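Dihydrolipoyl dehydrogenase (Elizabethkingia anophelis NUHP1, PDB 6UZI) oxidises dihydrolipoyl groups carried on lipoylated proteins back to lipoyl groups, passing the electrons through a redox-active disulfide and FAD to NAD+. Local coordinates at the interface of chains A and B. Coordinates in Å, arbitrary orientation; residue numbers count along the deposited sequence, not the author numbering. Chains: chain A/B, Dihydrolipoyl dehydrogenase.

Contact 1: the interface of chains A and B. Residues chain A 24-25, 28, 32, 110; chain B 472-475.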
loop_
_atom_site.group_PDB
_atom_site.type_symbol
_atom_site.label_atom_id
_atom_site.label_comp_id
_atom_site.label_asym_id
_atom_site.label_seq_id
_atom_site.Cartn_x
_atom_site.Cartn_y
_atom_site.Cartn_z
ATOM N N TYR A 24 -4.082 0.375 -26.324
ATOM C CA TYR A 24 -4.727 -0.930 -26.249
ATOM C C TYR A 24 -5.887 -0.943 -25.259
ATOM O O TYR A 24 -6.830 -1.727 -25.429
ATOM C CB TYR A 24 -3.690 -2.017 -25.941
ATOM C CG TYR A 24 -3.281 -2.202 -24.500
ATOM C CD1 TYR A 24 -4.034 -2.978 -23.631
ATOM C CD2 TYR A 24 -2.109 -1.638 -24.020
ATOM C CE1 TYR A 24 -3.650 -3.159 -22.314
ATOM C CE2 TYR A 24 -1.714 -1.815 -22.706
ATOM C CZ TYR A 24 -2.488 -2.578 -21.858
ATOM O OH TYR A 24 -2.097 -2.752 -20.550
ATOM N N VAL A 25 -5.861 -0.084 -24.239
ATOM C CA VAL A 25 -7.046 0.027 -23.396
ATOM C C VAL A 25 -8.191 0.657 -24.178
ATOM O O VAL A 25 -9.329 0.185 -24.121
ATOM C CB VAL A 25 -6.723 0.813 -22.113
ATOM C CG1 VAL A 25 -7.993 1.245 -21.407
ATOM C CG2 VAL A 25 -5.869 -0.048 -21.184
ATOM N N ILE A 28 -9.724 -2.058 -26.354
ATOM C CA ILE A 28 -10.581 -2.979 -25.610
ATOM C C ILE A 28 -11.923 -2.329 -25.316
ATOM O O ILE A 28 -12.982 -2.951 -25.469
ATOM C CB ILE A 28 -9.884 -3.432 -24.314
ATOM C CG1 ILE A 28 -8.652 -4.277 -24.637
ATOM C CG2 ILE A 28 -10.841 -4.199 -23.428
ATOM C CD1 ILE A 28 -7.843 -4.647 -23.423
ATOM N N GLN A 32 -15.507 -3.526 -26.438
ATOM C CA GLN A 32 -16.577 -3.801 -25.481
ATOM C C GLN A 32 -17.859 -3.067 -25.851
ATOM O O GLN A 32 -18.957 -3.548 -25.550
ATOM C CB GLN A 32 -16.143 -3.430 -24.063
ATOM C CG GLN A 32 -15.038 -4.308 -23.485
ATOM C CD GLN A 32 -14.645 -3.906 -22.063
ATOM O OE1 GLN A 32 -14.980 -2.817 -21.595
ATOM N NE2 GLN A 32 -13.896 -4.774 -21.388
ATOM N N LEU A 110 -5.316 -10.386 -24.397
ATOM C CA LEU A 110 -6.468 -9.496 -24.296
ATOM C C LEU A 110 -6.982 -9.105 -25.674
ATOM O O LEU A 110 -8.197 -9.007 -25.887
ATOM C CB LEU A 110 -6.103 -8.246 -23.499
ATOM C CG LEU A 110 -5.794 -8.482 -22.025
ATOM C CD1 LEU A 110 -5.483 -7.165 -21.364
ATOM C CD2 LEU A 110 -6.927 -9.193 -21.324
ATOM N N ALA B 472 -14.254 -5.615 -17.039
ATOM C CA ALA B 472 -12.861 -5.340 -16.733
ATOM C C ALA B 472 -12.048 -5.273 -18.025
ATOM O O ALA B 472 -12.388 -5.898 -19.033
ATOM C CB ALA B 472 -12.291 -6.410 -15.805
ATOM N N ILE B 473 -10.971 -4.494 -17.983
ATOM C CA ILE B 473 -10.152 -4.226 -19.162
ATOM C C ILE B 473 -9.018 -5.235 -19.313
ATOM O O ILE B 473 -8.742 -5.700 -20.421
ATOM C CB ILE B 473 -9.614 -2.783 -19.094
ATOM C CG1 ILE B 473 -10.770 -1.782 -19.177
ATOM C CG2 ILE B 473 -8.580 -2.534 -20.189
ATOM C CD1 ILE B 473 -11.396 -1.698 -20.561
ATOM N N HIS B 474 -8.327 -5.576 -18.223
ATOM C CA HIS B 474 -7.110 -6.376 -18.295
ATOM C C HIS B 474 -7.340 -7.837 -17.924
ATOM O O HIS B 474 -6.401 -8.530 -17.522
ATOM C CB HIS B 474 -6.026 -5.757 -17.417
ATOM C CG HIS B 474 -5.572 -4.415 -17.898
ATOM N ND1 HIS B 474 -6.236 -3.247 -17.589
ATOM C CD2 HIS B 474 -4.535 -4.060 -18.696
ATOM C CE1 HIS B 474 -5.620 -2.230 -18.165
ATOM N NE2 HIS B 474 -4.586 -2.696 -18.843
ATOM N N MET B 475 -8.562 -8.323 -18.090
ATOM C CA MET B 475 -8.937 -9.681 -17.711
ATOM C C MET B 475 -9.763 -10.324 -18.826
ATOM O O MET B 475 -10.487 -9.646 -19.565
ATOM C CB MET B 475 -9.727 -9.649 -16.401
ATOM C CG MET B 475 -9.807 -10.929 -15.621
ATOM S SD MET B 475 -10.876 -10.688 -14.179
ATOM C CE MET B 475 -12.270 -9.848 -14.914
ATOM O OXT MET B 475 -9.733 -11.537 -19.017
#
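A tail-on-helix interface, in which the C-terminal residues B:Ala472 to B:Met475 lie across A:Tyr24, A:Val25, A:Ile28 and A:Gln32 of helix 21-32, ties the end of one subunit to the FAD-binding part of the other. B:Ile473 supplies the main apolar contact with the helix. Its CG2 branch touches A:Val25 CG2 at 3.8 Å, while its CD1 tip reaches A:Ile28 CG2, also at 3.8 Å, and branched side chains suit this stepped helix surface. B:His474 meets A:Tyr24 rim to rim, the ring planes 89° apart. The tyrosine CG takes the crowded position between backbone N and carbonyl carbon (chi1 82°), and its hydroxyl OH lies in the plane of the imidazole, 3.0 Å from NE2 of B:His474, in a weak, bent hydrogen bond. A:Val25 CG2 supports the imidazole at CE1, 3.7 Å away. From helix 89-113, A:Leu110 lays both methyls against the tail backbone from one side, CD1 3.6 Å from B:His474 CA and CD2 beside that residue's carbonyl carbon and B:Met475 N. The extended A:Gln32 offers its amide NE2 to the carbonyl O of B:Ala472 at 3.0 Å, again weakly. The helix follows the Rossmann glycine loop, and the contact therefore fastens the partner's C-terminus beside the FAD-binding fold.

Contact 2: the interface of chains A and B. Residues chain A 55, 59, 358, 360, 427-428; chain B 394, 452-455.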
loop_
_atom_site.group_PDB
_atom_site.type_symbol
_atom_site.label_atom_id
_atom_site.label_comp_id
_atom_site.label_asym_id
_atom_site.label_seq_id
_atom_site.Cartn_x
_atom_site.Cartn_y
_atom_site.Cartn_z
ATOM N N CYS A 55 7.583 1.724 -17.749
ATOM C CA CYS A 55 7.180 1.488 -16.362
ATOM C C CYS A 55 7.604 0.110 -15.877
ATOM O O CYS A 55 8.314 -0.023 -14.871
ATOM C CB CYS A 55 5.666 1.621 -16.212
ATOM S SG CYS A 55 4.808 2.755 -17.302
ATOM N N LYS A 59 10.235 -0.718 -12.713
ATOM C CA LYS A 59 9.764 -1.296 -11.458
ATOM C C LYS A 59 10.480 -2.605 -11.149
ATOM O O LYS A 59 10.851 -2.862 -9.997
ATOM C CB LYS A 59 8.249 -1.502 -11.512
ATOM C CG LYS A 59 7.421 -0.333 -10.958
ATOM C CD LYS A 59 8.056 1.029 -11.242
ATOM C CE LYS A 59 7.484 1.709 -12.479
ATOM N NZ LYS A 59 8.121 3.043 -12.716
ATOM N N VAL A 358 3.032 9.467 -9.469
ATOM C CA VAL A 358 3.819 8.627 -8.574
ATOM C C VAL A 358 5.279 8.625 -9.018
ATOM O O VAL A 358 5.584 8.577 -10.215
ATOM C CB VAL A 358 3.264 7.189 -8.506
ATOM C CG1 VAL A 358 4.146 6.313 -7.641
ATOM C CG2 VAL A 358 1.855 7.194 -7.940
ATOM N N TYR A 360 8.544 6.226 -8.222
ATOM C CA TYR A 360 8.728 4.888 -7.675
ATOM C C TYR A 360 10.085 4.682 -7.016
ATOM O O TYR A 360 10.593 3.556 -6.995
ATOM C CB TYR A 360 8.485 3.848 -8.767
ATOM C CG TYR A 360 7.035 3.773 -9.186
ATOM C CD1 TYR A 360 6.189 2.805 -8.659
ATOM C CD2 TYR A 360 6.504 4.686 -10.086
ATOM C CE1 TYR A 360 4.866 2.733 -9.041
ATOM C CE2 TYR A 360 5.183 4.625 -10.468
ATOM C CZ TYR A 360 4.366 3.646 -9.945
ATOM O OH TYR A 360 3.042 3.586 -10.328
ATOM N N ALA A 427 2.885 4.765 -3.280
ATOM C CA ALA A 427 2.317 4.539 -4.603
ATOM C C ALA A 427 0.917 3.940 -4.519
ATOM O O ALA A 427 0.101 4.146 -5.419
ATOM C CB ALA A 427 3.241 3.642 -5.428
ATOM N N ASP A 428 0.613 3.212 -3.447
ATOM C CA ASP A 428 -0.720 2.661 -3.265
ATOM C C ASP A 428 -1.534 3.380 -2.200
ATOM O O ASP A 428 -2.763 3.350 -2.264
ATOM C CB ASP A 428 -0.636 1.165 -2.928
ATOM C CG ASP A 428 -0.012 0.357 -4.049
ATOM O OD1 ASP A 428 1.180 -0.001 -3.946
ATOM O OD2 ASP A 428 -0.708 0.088 -5.047
ATOM N N ARG B 394 2.499 -4.636 -12.061
ATOM C CA ARG B 394 3.251 -4.374 -10.837
ATOM C C ARG B 394 3.592 -5.669 -10.102
ATOM O O ARG B 394 4.701 -5.818 -9.572
ATOM C CB ARG B 394 2.459 -3.429 -9.929
ATOM C CG ARG B 394 3.259 -2.894 -8.748
ATOM C CD ARG B 394 4.402 -2.037 -9.248
ATOM N NE ARG B 394 5.360 -1.655 -8.214
ATOM C CZ ARG B 394 6.483 -2.321 -7.953
ATOM N NH1 ARG B 394 6.782 -3.414 -8.642
ATOM N NH2 ARG B 394 7.310 -1.891 -7.007
ATOM N N ALA B 452 -3.319 5.012 -10.216
ATOM C CA ALA B 452 -1.953 5.134 -10.706
ATOM C C ALA B 452 -1.490 3.834 -11.349
ATOM O O ALA B 452 -1.814 2.742 -10.881
ATOM C CB ALA B 452 -1.010 5.514 -9.559
ATOM N N HIS B 453 -0.759 3.966 -12.454
ATOM C CA HIS B 453 -0.206 2.838 -13.178
ATOM C C HIS B 453 1.314 2.921 -13.196
ATOM O O HIS B 453 1.868 3.980 -13.522
ATOM C CB HIS B 453 -0.746 2.799 -14.613
ATOM C CG HIS B 453 -0.209 1.664 -15.426
ATOM N ND1 HIS B 453 -0.912 0.496 -15.631
ATOM C CD2 HIS B 453 0.953 1.524 -16.103
ATOM C CE1 HIS B 453 -0.199 -0.318 -16.386
ATOM N NE2 HIS B 453 0.935 0.283 -16.689
ATOM N N PRO B 454 2.031 1.842 -12.850
ATOM C CA PRO B 454 1.495 0.571 -12.351
ATOM C C PRO B 454 1.436 0.479 -10.826
ATOM O O PRO B 454 2.445 0.689 -10.178
ATOM C CB PRO B 454 2.490 -0.448 -12.899
ATOM C CG PRO B 454 3.797 0.286 -12.898
ATOM C CD PRO B 454 3.469 1.741 -13.170
ATOM N N THR B 455 0.276 0.151 -10.257
ATOM C CA THR B 455 0.152 -0.047 -8.817
ATOM C C THR B 455 -0.737 -1.250 -8.546
ATOM O O THR B 455 -1.460 -1.733 -9.418
ATOM C CB THR B 455 -0.419 1.182 -8.090
ATOM O OG1 THR B 455 -1.706 1.513 -8.631
ATOM C CG2 THR B 455 0.533 2.378 -8.186
#
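With its CG anti to the carbonyl carbon (chi1 -69°), A:Tyr360 reaches across to B:Pro454, while B:Thr455 turns its OG1 between backbone N and carbonyl carbon (chi1 58°), back toward its own chain. The tyrosine hydroxyl OH donates to the carbonyl O of B:Pro454 at 3.0 Å, arriving from above the carbonyl plane, 64° out of it. A:Lys59 CE near the rim of one face and A:Val358 CG1 near the rim of the other flank the phenol ring and limit its rotation; a tyrosine suits the place because its rigid ring carries the hydroxyl out to the partner's backbone. The proline follows a cis peptide bond; its ring edge meets A:Cys55, with CD 3.8 Å from CB of the cysteine. A:Lys59, bent at chi2 and chi3, turns its aliphatic middle to B:Arg394: CG lies over one guanidinium face, toward its rim, 3.7 Å from CZ, and the ammonium NZ is carried away from that like-charged group. In the second shell, B:Thr455 OG1 donates to B:Ala452 O at 2.6 Å, which fastens the turn bearing B:His453. B:Pro454 CB sits over the centre of the B:His453 imidazole and helps fix its tilt. A:Cys55 belongs to the redox-active disulfide with A:Cys50, and B:His453 is the expected proton acceptor. The site thus assembles a catalytic centre from both subunits, disulfide and flavin from one and histidine from the other.

Contact 3: the interface of chains A and B. Residues chain A 77-78, 396-399; chain B 63-64, 95, 99.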
loop_
_atom_site.group_PDB
_atom_site.type_symbol
_atom_site.label_atom_id
_atom_site.label_comp_id
_atom_site.label_asym_id
_atom_site.label_seq_id
_atom_site.Cartn_x
_atom_site.Cartn_y
_atom_site.Cartn_z
ATOM N N THR A 77 21.016 -6.215 11.189
ATOM C CA THR A 77 20.076 -5.715 12.184
ATOM C C THR A 77 18.834 -6.593 12.245
ATOM O O THR A 77 18.293 -6.852 13.329
ATOM C CB THR A 77 19.703 -4.263 11.860
ATOM O OG1 THR A 77 20.889 -3.467 11.770
ATOM C CG2 THR A 77 18.806 -3.675 12.931
ATOM N N HIS A 78 18.376 -7.077 11.087
ATOM C CA HIS A 78 17.220 -7.962 11.038
ATOM C C HIS A 78 17.521 -9.348 11.589
ATOM O O HIS A 78 16.597 -10.159 11.699
ATOM C CB HIS A 78 16.694 -8.084 9.603
ATOM C CG HIS A 78 15.673 -7.048 9.239
ATOM N ND1 HIS A 78 14.512 -6.861 9.960
ATOM C CD2 HIS A 78 15.632 -6.152 8.224
ATOM C CE1 HIS A 78 13.807 -5.887 9.410
ATOM N NE2 HIS A 78 14.460 -5.447 8.350
ATOM N N ARG A 396 8.322 1.907 12.365
ATOM C CA ARG A 396 9.353 1.453 13.290
ATOM C C ARG A 396 9.598 -0.044 13.145
ATOM O O ARG A 396 10.736 -0.510 13.266
ATOM C CB ARG A 396 8.963 1.785 14.729
ATOM C CG ARG A 396 9.212 3.219 15.152
ATOM C CD ARG A 396 8.659 3.462 16.551
ATOM N NE ARG A 396 8.853 4.835 17.009
ATOM C CZ ARG A 396 7.862 5.696 17.219
ATOM N NH1 ARG A 396 8.132 6.928 17.635
ATOM N NH2 ARG A 396 6.600 5.322 17.025
ATOM N N ALA A 397 8.541 -0.816 12.884
ATOM C CA ALA A 397 8.697 -2.262 12.804
ATOM C C ALA A 397 9.414 -2.684 11.530
ATOM O O ALA A 397 10.159 -3.671 11.542
ATOM C CB ALA A 397 7.337 -2.947 12.905
ATOM N N SER A 398 9.203 -1.964 10.427
ATOM C CA SER A 398 9.800 -2.312 9.141
ATOM C C SER A 398 11.099 -1.572 8.841
ATOM O O SER A 398 11.803 -1.958 7.902
ATOM C CB SER A 398 8.809 -2.037 8.002
ATOM O OG SER A 398 8.742 -0.648 7.708
ATOM N N MET A 399 11.416 -0.520 9.597
ATOM C CA MET A 399 12.548 0.384 9.400
ATOM C C MET A 399 12.382 1.277 8.178
ATOM O O MET A 399 13.324 1.981 7.807
ATOM C CB MET A 399 13.888 -0.355 9.326
ATOM C CG MET A 399 14.174 -1.202 10.541
ATOM S SD MET A 399 15.915 -1.649 10.685
ATOM C CE MET A 399 16.002 -2.977 9.507
ATOM N N ASP B 63 8.236 -8.824 9.337
ATOM C CA ASP B 63 9.103 -8.124 8.398
ATOM C C ASP B 63 10.470 -8.788 8.313
ATOM O O ASP B 63 11.027 -8.944 7.219
ATOM C CB ASP B 63 9.241 -6.665 8.826
ATOM C CG ASP B 63 7.959 -5.888 8.646
ATOM O OD1 ASP B 63 7.111 -6.317 7.836
ATOM O OD2 ASP B 63 7.788 -4.859 9.330
ATOM N N SER B 64 11.030 -9.176 9.461
ATOM C CA SER B 64 12.334 -9.823 9.467
ATOM C C SER B 64 12.278 -11.190 8.800
ATOM O O SER B 64 13.167 -11.538 8.014
ATOM C CB SER B 64 12.845 -9.943 10.903
ATOM O OG SER B 64 13.067 -8.666 11.474
ATOM N N ARG B 95 16.035 -6.941 18.151
ATOM C CA ARG B 95 15.592 -5.791 17.373
ATOM C C ARG B 95 14.116 -5.513 17.610
ATOM O O ARG B 95 13.715 -4.353 17.757
ATOM C CB ARG B 95 15.851 -6.015 15.880
ATOM C CG ARG B 95 15.480 -4.822 15.002
ATOM C CD ARG B 95 15.453 -5.169 13.525
ATOM N NE ARG B 95 14.182 -5.761 13.111
ATOM C CZ ARG B 95 13.108 -5.052 12.771
ATOM N NH1 ARG B 95 11.991 -5.662 12.397
ATOM N NH2 ARG B 95 13.148 -3.729 12.804
ATOM N N VAL B 99 12.224 -2.103 18.931
ATOM C CA VAL B 99 11.096 -1.412 18.314
ATOM C C VAL B 99 10.010 -1.158 19.347
ATOM O O VAL B 99 9.425 -0.069 19.406
ATOM C CB VAL B 99 10.564 -2.216 17.116
ATOM C CG1 VAL B 99 9.343 -1.541 16.524
ATOM C CG2 VAL B 99 11.650 -2.384 16.068
#
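A:Met399, against which B:Arg95 packs, has a left-handed backbone (phi 70°) just past helix 393-398, near whose end the carbonyl of A:Ala397 faces the partner. B:Arg95 grips that oxygen end-on with both terminal nitrogens. B:Arg95 NH1 approaches A:Ala397 O nearly along the C=O axis at 2.8 Å, while NH2 of the same arginine comes from above the carbonyl plane at 3.2 Å. Both bonds lie in the guanidinium plane, which a bend at chi3 (84°) turns toward the carbonyl. Arginine suits a helix end, where its positive charge would be favoured by the carbonyls. A:His78 points CE1 at one guanidinium face, toward its rim, 3.5 Å from CZ of B:Arg95, the two planes 67° apart. Its ND1 shares a hydrogen bond with the hydroxyl OG of B:Ser64 at 2.8 Å, the donor undecided. The A:Thr77 side chain crosses the arginine stem at about a right angle, with CG2 3.7 Å from CD of B:Arg95. B:Val99, one helical turn on, presses CG1 to A:Ala397 CA at 3.8 Å, its compact branches fitting close to the backbone. In the fold, helices 55-73 and 89-113 of chain B receive helix 393-398 of chain A and the loop that follows that chain's own helix 55-73.

Contact 4: the interface of chains A and B. Residues chain A 432, 435-436, 446, 449, 457; chain B 431-432, 434-435.
Apolar contacts carry this helix-to-helix interface, in which B:Val435 of helix 426-438 packs against A:Glu432 of the same helix in the other chain. The valine spreads its two branches over different neighbours. CG2 meets the methylene CG of A:Glu432 at 3.7 Å, crossing that side chain at about a right angle, and CG1 reaches the backbone of A:Ala436, 4.0 Å from its CA. A:Ile446 CD1 adds a looser touch to the same CG1. A beta-branched residue suits the spot because its stiff fork presents two methyls to different neighbours close to the helix backbone, and small A:Ala436 allows the approach. The exchanged pair repeats the motif, with A:Val435 CG2 lying 3.6 Å from B:Glu432 CG, as expected around a two-fold axis.

Polar groups play a different part, for the nitrogen and oxygen atoms of the two sides do not pair across this patch. Each glutamate works through its hydrocarbon stem: A:Glu432 has CG anti to the backbone N (chi1 175°) and runs on extended, passing its CG methylene by the valine before the carboxylate comes to lie beside the methyl of B:Ala431.

Further methyl contacts come from residues beyond the helix pair. A:Thr457 turns its methyl, not its hydroxyl, most closely to B:Ala431, CG2 to CB at 3.8 Å. A:Ile449 slides antiparallel past B:Val434, its CG2 branch 3.6 Å from valine CG1.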
loop_
_atom_site.group_PDB
_atom_site.type_symbol
_atom_site.label_atom_id
_atom_site.label_comp_id
_atom_site.label_asym_id
_atom_site.label_seq_id
_atom_site.Cartn_x
_atom_site.Cartn_y
_atom_site.Cartn_z
ATOM N N GLU A 432 -6.293 6.173 -1.620
ATOM C CA GLU A 432 -7.239 6.663 -0.620
ATOM C C GLU A 432 -7.515 8.146 -0.811
ATOM O O GLU A 432 -8.670 8.583 -0.759
ATOM C CB GLU A 432 -6.705 6.396 0.790
ATOM C CG GLU A 432 -7.557 6.978 1.907
ATOM C CD GLU A 432 -6.933 6.808 3.290
ATOM O OE1 GLU A 432 -5.940 6.064 3.420
ATOM O OE2 GLU A 432 -7.436 7.427 4.252
ATOM N N VAL A 435 -9.734 8.751 -4.038
ATOM C CA VAL A 435 -11.152 8.490 -3.807
ATOM C C VAL A 435 -11.734 9.539 -2.877
ATOM O O VAL A 435 -12.853 10.028 -3.085
ATOM C CB VAL A 435 -11.359 7.067 -3.257
ATOM C CG1 VAL A 435 -12.815 6.853 -2.880
ATOM C CG2 VAL A 435 -10.927 6.041 -4.289
ATOM N N ALA A 436 -10.969 9.931 -1.857
ATOM C CA ALA A 436 -11.433 10.951 -0.929
ATOM C C ALA A 436 -11.760 12.247 -1.658
ATOM O O ALA A 436 -12.821 12.843 -1.440
ATOM C CB ALA A 436 -10.380 11.184 0.153
ATOM N N ILE A 446 -11.983 12.434 6.621
ATOM C CA ILE A 446 -10.933 11.422 6.647
ATOM C C ILE A 446 -10.455 11.179 8.071
ATOM O O ILE A 446 -10.129 10.047 8.446
ATOM C CB ILE A 446 -9.785 11.849 5.713
ATOM C CG1 ILE A 446 -10.314 11.969 4.286
ATOM C CG2 ILE A 446 -8.617 10.870 5.781
ATOM C CD1 ILE A 446 -11.014 10.714 3.796
ATOM N N ILE A 449 -12.620 8.481 9.889
ATOM C CA ILE A 449 -12.757 7.165 9.280
ATOM C C ILE A 449 -11.742 6.214 9.893
ATOM O O ILE A 449 -10.594 6.590 10.145
ATOM C CB ILE A 449 -12.593 7.269 7.753
ATOM C CG1 ILE A 449 -13.865 7.842 7.126
ATOM C CG2 ILE A 449 -12.196 5.938 7.142
ATOM C CD1 ILE A 449 -13.794 7.950 5.637
ATOM N N THR A 457 -1.139 3.936 6.230
ATOM C CA THR A 457 -2.234 4.862 5.963
ATOM C C THR A 457 -2.688 5.612 7.209
ATOM O O THR A 457 -3.353 6.647 7.079
ATOM C CB THR A 457 -3.430 4.120 5.353
ATOM O OG1 THR A 457 -3.834 3.051 6.217
ATOM C CG2 THR A 457 -3.066 3.551 3.984
ATOM N N ALA B 431 -7.612 0.787 2.724
ATOM C CA ALA B 431 -8.031 2.140 3.073
ATOM C C ALA B 431 -8.864 2.766 1.965
ATOM O O ALA B 431 -9.808 3.510 2.241
ATOM C CB ALA B 431 -6.807 3.003 3.382
ATOM N N GLU B 432 -8.528 2.489 0.702
ATOM C CA GLU B 432 -9.356 2.990 -0.392
ATOM C C GLU B 432 -10.779 2.454 -0.292
ATOM O O GLU B 432 -11.748 3.187 -0.518
ATOM C CB GLU B 432 -8.750 2.618 -1.746
ATOM C CG GLU B 432 -9.637 3.020 -2.919
ATOM C CD GLU B 432 -9.129 2.533 -4.266
ATOM O OE1 GLU B 432 -7.980 2.048 -4.325
ATOM O OE2 GLU B 432 -9.882 2.635 -5.264
ATOM N N VAL B 434 -12.375 1.438 2.432
ATOM C CA VAL B 434 -13.057 2.004 3.592
ATOM C C VAL B 434 -13.623 3.375 3.255
ATOM O O VAL B 434 -14.797 3.665 3.509
ATOM C CB VAL B 434 -12.101 2.071 4.795
ATOM C CG1 VAL B 434 -12.812 2.627 5.997
ATOM C CG2 VAL B 434 -11.550 0.695 5.109
ATOM N N VAL B 435 -12.797 4.236 2.668
ATOM C CA VAL B 435 -13.251 5.570 2.291
ATOM C C VAL B 435 -14.335 5.480 1.221
ATOM O O VAL B 435 -15.288 6.268 1.213
ATOM C CB VAL B 435 -12.054 6.421 1.832
ATOM C CG1 VAL B 435 -12.516 7.773 1.332
ATOM C CG2 VAL B 435 -11.067 6.573 2.963
#

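Contact 2 lies roughly between contacts 1 and 3, about 19 Å and 25 Å from them (centres of C-alpha atoms), which are themselves about 41 Å apart, with contact 4 about 18 Å to one side of it. Helix 426-438 of chain A serves contacts 2 and 4. Helices 55-73 and 393-398 serve contacts 2 and 3, and helix 89-113 contacts 1 and 3, but from opposite chains, so these contacts are joined through their two-fold twins. The dimer is thus held from the C-terminal tail to helices 55-73 and 89-113, positioning the subunits around their composite active sites, which contact 2 helps to build.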